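Local coordinates for uncharacterized protein Atu1735 (Agrobacterium tumefaciens, PDB 2PPX) that is of unknown function but, as a helix-turn-helix protein of the XRE family, probably binds DNA and may regulate transcription, at residues Glu48-Pro56 / Ile81-Leu92. Sequence-based numbering, arbitrary orientation. Where two conformers were deposited one is given.
With SO4 (sulfate ion), chain G; SO4 (sulfate ion), chain E.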
loop_
_atom_site.group_PDB
_atom_site.type_symbol
_atom_site.label_atom_id
_atom_site.label_comp_id
_atom_site.label_asym_id
_atom_site.label_seq_id
_atom_site.Cartn_x
_atom_site.Cartn_y
_atom_site.Cartn_z
ATOM N N GLU A 48 -18.612 4.483 9.973
ATOM C CA GLU A 48 -18.510 3.677 11.183
ATOM C C GLU A 48 -17.469 2.557 11.053
ATOM O O GLU A 48 -16.668 2.328 11.969
ATOM C CB GLU A 48 -19.872 3.083 11.557
ATOM C CG GLU A 48 -20.886 4.137 11.989
ATOM C CD GLU A 48 -22.293 3.588 12.167
ATOM O OE1 GLU A 48 -22.693 2.638 11.469
ATOM O OE2 GLU A 48 -23.015 4.121 13.025
ATOM N N PHE A 49 -17.514 1.847 9.926
ATOM C CA PHE A 49 -16.608 0.737 9.671
ATOM C C PHE A 49 -15.175 1.266 9.595
ATOM O O PHE A 49 -14.266 0.702 10.217
ATOM C CB PHE A 49 -17.011 -0.018 8.370
ATOM C CG PHE A 49 -16.313 -1.371 8.200
ATOM C CD1 PHE A 49 -15.046 -1.434 7.614
ATOM C CD2 PHE A 49 -16.917 -2.544 8.651
ATOM C CE1 PHE A 49 -14.383 -2.655 7.461
ATOM C CE2 PHE A 49 -16.290 -3.772 8.506
ATOM C CZ PHE A 49 -15.002 -3.820 7.896
ATOM N N SER A 50 -14.981 2.369 8.856
ATOM C CA SER A 50 -13.690 3.054 8.768
ATOM C C SER A 50 -13.106 3.404 10.141
ATOM O O SER A 50 -11.953 3.076 10.423
ATOM C CB SER A 50 -13.777 4.299 7.860
ATOM O OG SER A 50 -12.591 5.083 7.929
ATOM N N ALA A 51 -13.911 4.000 11.020
ATOM C CA ALA A 51 -13.425 4.398 12.339
ATOM C C ALA A 51 -13.224 3.183 13.260
ATOM O O ALA A 51 -12.233 3.112 13.985
ATOM C CB ALA A 51 -14.381 5.417 13.010
ATOM N N ARG A 52 -14.142 2.229 13.225
ATOM C CA ARG A 52 -14.043 1.064 14.108
ATOM C C ARG A 52 -12.823 0.174 13.788
ATOM O O ARG A 52 -12.151 -0.339 14.702
ATOM C CB ARG A 52 -15.330 0.247 14.052
ATOM C CG ARG A 52 -15.404 -0.860 15.063
ATOM C CD ARG A 52 -16.803 -1.449 15.097
ATOM N NE ARG A 52 -17.762 -0.482 15.630
ATOM C CZ ARG A 52 -19.046 -0.745 15.871
ATOM N NH1 ARG A 52 -19.546 -1.951 15.639
ATOM N NH2 ARG A 52 -19.832 0.207 16.341
ATOM N N TYR A 53 -12.529 0.026 12.500
ATOM C CA TYR A 53 -11.481 -0.899 12.051
ATOM C C TYR A 53 -10.212 -0.262 11.490
ATOM O O TYR A 53 -9.336 -0.972 10.998
ATOM C CB TYR A 53 -12.073 -1.950 11.081
ATOM C CG TYR A 53 -13.112 -2.785 11.788
ATOM C CD1 TYR A 53 -12.748 -3.653 12.827
ATOM C CD2 TYR A 53 -14.466 -2.679 11.457
ATOM C CE1 TYR A 53 -13.710 -4.407 13.510
ATOM C CE2 TYR A 53 -15.446 -3.455 12.122
ATOM C CZ TYR A 53 -15.044 -4.296 13.160
ATOM O OH TYR A 53 -15.951 -5.042 13.853
ATOM N N HIS A 54 -10.106 1.067 11.607
ATOM C CA HIS A 54 -8.916 1.832 11.210
ATOM C C HIS A 54 -8.534 1.631 9.746
ATOM O O HIS A 54 -7.364 1.413 9.409
ATOM C CB HIS A 54 -7.741 1.542 12.149
ATOM C CG HIS A 54 -8.042 1.823 13.595
ATOM N ND1 HIS A 54 -7.128 2.393 14.445
ATOM C CD2 HIS A 54 -9.175 1.670 14.317
ATOM C CE1 HIS A 54 -7.668 2.545 15.643
ATOM N NE2 HIS A 54 -8.912 2.113 15.593
ATOM N N ILE A 55 -9.537 1.682 8.882
ATOM C CA ILE A 55 -9.303 1.639 7.431
ATOM C C ILE A 55 -9.698 3.020 6.882
ATOM O O ILE A 55 -10.835 3.431 7.025
ATOM C CB ILE A 55 -10.108 0.543 6.766
ATOM C CG1 ILE A 55 -9.682 -0.849 7.326
ATOM C CG2 ILE A 55 -9.962 0.588 5.218
ATOM C CD1 ILE A 55 -10.676 -1.917 7.046
ATOM N N PRO A 56 -8.752 3.734 6.276
ATOM C CA PRO A 56 -9.048 5.114 5.815
ATOM C C PRO A 56 -10.255 5.073 4.858
ATOM O O PRO A 56 -10.446 4.111 4.115
ATOM C CB PRO A 56 -7.753 5.541 5.090
ATOM C CG PRO A 56 -6.687 4.647 5.674
ATOM C CD PRO A 56 -7.381 3.308 5.935
ATOM N N ILE A 81 -11.550 -9.656 10.910
ATOM C CA ILE A 81 -12.748 -8.859 11.216
ATOM C C ILE A 81 -14.000 -9.730 11.019
ATOM O O ILE A 81 -14.865 -9.811 11.892
ATOM C CB ILE A 81 -12.845 -7.582 10.320
ATOM C CG1 ILE A 81 -11.701 -6.611 10.627
ATOM C CG2 ILE A 81 -14.234 -6.903 10.481
ATOM C CD1 ILE A 81 -11.589 -5.464 9.639
ATOM N N ALA A 82 -14.085 -10.384 9.862
ATOM C CA ALA A 82 -15.206 -11.289 9.567
ATOM C C ALA A 82 -15.397 -12.399 10.616
ATOM O O ALA A 82 -16.540 -12.687 11.039
ATOM C CB ALA A 82 -15.045 -11.886 8.172
ATOM N N VAL A 83 -14.299 -13.031 11.041
ATOM C CA VAL A 83 -14.370 -14.118 12.025
ATOM C C VAL A 83 -14.745 -13.591 13.414
ATOM O O VAL A 83 -15.492 -14.243 14.140
ATOM C CB VAL A 83 -13.055 -14.970 12.074
ATOM C CG1 VAL A 83 -13.088 -15.998 13.197
ATOM C CG2 VAL A 83 -12.840 -15.673 10.751
ATOM N N ASP A 84 -14.232 -12.419 13.780
ATOM C CA ASP A 84 -14.473 -11.848 15.107
ATOM C C ASP A 84 -14.569 -10.329 15.101
ATOM O O ASP A 84 -13.608 -9.640 15.483
ATOM C CB ASP A 84 -13.403 -12.270 16.100
ATOM C CG ASP A 84 -13.789 -11.932 17.554
ATOM O OD1 ASP A 84 -14.966 -11.575 17.831
ATOM O OD2 ASP A 84 -12.903 -12.026 18.422
ATOM N N PRO A 85 -15.734 -9.803 14.688
ATOM C CA PRO A 85 -15.927 -8.362 14.510
ATOM C C PRO A 85 -15.838 -7.601 15.819
ATOM O O PRO A 85 -15.234 -6.525 15.877
ATOM C CB PRO A 85 -17.349 -8.263 13.926
ATOM C CG PRO A 85 -17.734 -9.633 13.551
ATOM C CD PRO A 85 -16.933 -10.582 14.331
ATOM N N GLU A 86 -16.409 -8.191 16.869
ATOM C CA GLU A 86 -16.422 -7.565 18.178
ATOM C C GLU A 86 -15.069 -7.649 18.861
ATOM O O GLU A 86 -14.592 -6.656 19.399
ATOM C CB GLU A 86 -17.507 -8.174 19.072
ATOM C CG GLU A 86 -18.911 -8.062 18.486
ATOM C CD GLU A 86 -19.454 -6.643 18.493
ATOM O OE1 GLU A 86 -20.415 -6.370 17.736
ATOM O OE2 GLU A 86 -18.928 -5.805 19.263
ATOM N N GLY A 87 -14.453 -8.831 18.844
ATOM C CA GLY A 87 -13.128 -9.002 19.449
ATOM C C GLY A 87 -12.131 -8.088 18.768
ATOM O O GLY A 87 -11.318 -7.443 19.436
ATOM N N THR A 88 -12.225 -8.000 17.436
ATOM C CA THR A 88 -11.323 -7.152 16.664
ATOM C C THR A 88 -11.512 -5.673 17.034
ATOM O O THR A 88 -10.539 -4.969 17.303
ATOM C CB THR A 88 -11.452 -7.400 15.126
ATOM O OG1 THR A 88 -11.182 -8.780 14.860
ATOM C CG2 THR A 88 -10.458 -6.548 14.350
ATOM N N ALA A 89 -12.764 -5.226 17.055
ATOM C CA ALA A 89 -13.090 -3.846 17.382
ATOM C C ALA A 89 -12.615 -3.493 18.796
ATOM O O ALA A 89 -12.049 -2.426 19.005
ATOM C CB ALA A 89 -14.595 -3.614 17.247
ATOM N N ALA A 90 -12.830 -4.406 19.745
ATOM C CA ALA A 90 -12.430 -4.207 21.151
ATOM C C ALA A 90 -10.914 -4.121 21.310
ATOM O O ALA A 90 -10.403 -3.276 22.057
ATOM C CB ALA A 90 -13.008 -5.308 22.036
ATOM N N ALA A 91 -10.194 -4.974 20.583
ATOM C CA ALA A 91 -8.722 -4.965 20.608
ATOM C C ALA A 91 -8.129 -3.638 20.139
ATOM O O ALA A 91 -7.060 -3.230 20.602
ATOM C CB ALA A 91 -8.174 -6.114 19.782
ATOM N N LEU A 92 -8.817 -2.960 19.227
ATOM C CA LEU A 92 -8.340 -1.679 18.708
ATOM C C LEU A 92 -8.653 -0.484 19.609
ATOM O O LEU A 92 -8.079 0.595 19.413
ATOM C CB LEU A 92 -8.870 -1.430 17.284
ATOM C CG LEU A 92 -8.421 -2.413 16.212
ATOM C CD1 LEU A 92 -9.147 -2.130 14.890
ATOM C CD2 LEU A 92 -6.907 -2.357 16.021
HETATM S S SO4 G . -22.892 -1.660 17.107
HETATM O O1 SO4 G . -23.235 -0.289 16.717
HETATM O O2 SO4 G . -22.436 -2.424 15.948
HETATM O O3 SO4 G . -21.845 -1.637 18.128
HETATM O O4 SO4 G . -24.061 -2.324 17.678
HETATM S S SO4 E . -3.522 4.809 13.935
HETATM O O1 SO4 E . -2.725 3.574 13.910
HETATM O O2 SO4 E . -3.017 5.739 12.927
HETATM O O3 SO4 E . -4.940 4.573 13.658
HETATM O O4 SO4 E . -3.406 5.386 15.270
HETATM O O HOH W 1 -12.338 -0.012 17.447
#
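Y53 reaches from the last turn of helix 46-53 into a knob-into-hole pocket formed by I81, P85, T88 and A89. In this XRE-like helix-turn-helix fold, helix 46-53 leads through the turn at H54 and I55 into helix 57-64, and the pocket ties it to the two C-terminal helices; the axes of segments 48-53 and 85-92 pass 9.9 Å apart, their N-to-C directions 61° from each other. The tight part is the sandwich round the Y53 ring. I81 CG2 lies over one face in a CH-pi contact, 3.9 Å from the ring centroid, while R52 CG covers the opposite face and also lies against A89 CB at 3.6 Å. I81 CD1 packs on Y53 CG at 3.8 Å, and F49 CZ meets I81 CG2, the two side chains approaching from opposite directions; F49 also touches I35 and I38 of helix 34-41. With CG anti to the carbonyl carbon (chi1 -63°), Y53 sends its ring across to helix 85-92, and CE1 settles near A89 CB.

The outer side is looser and wetter. Here the R52 chain bends at chi3 (-68°) and carries its guanidinium to a sulfate, where NH1 donates a nearly straight bond to O2. One water donates to both R52 O and A89 O, bridging the two helices. H54 and L92 run alongside one another in opposite senses, L92 CD1 touching H54 CD2, while H54 ND1 bonds a second sulfate. Back in the pocket, Y53 OH donates to P85 O at 2.6 Å from above the carbonyl plane, opposite the face used by A89 N.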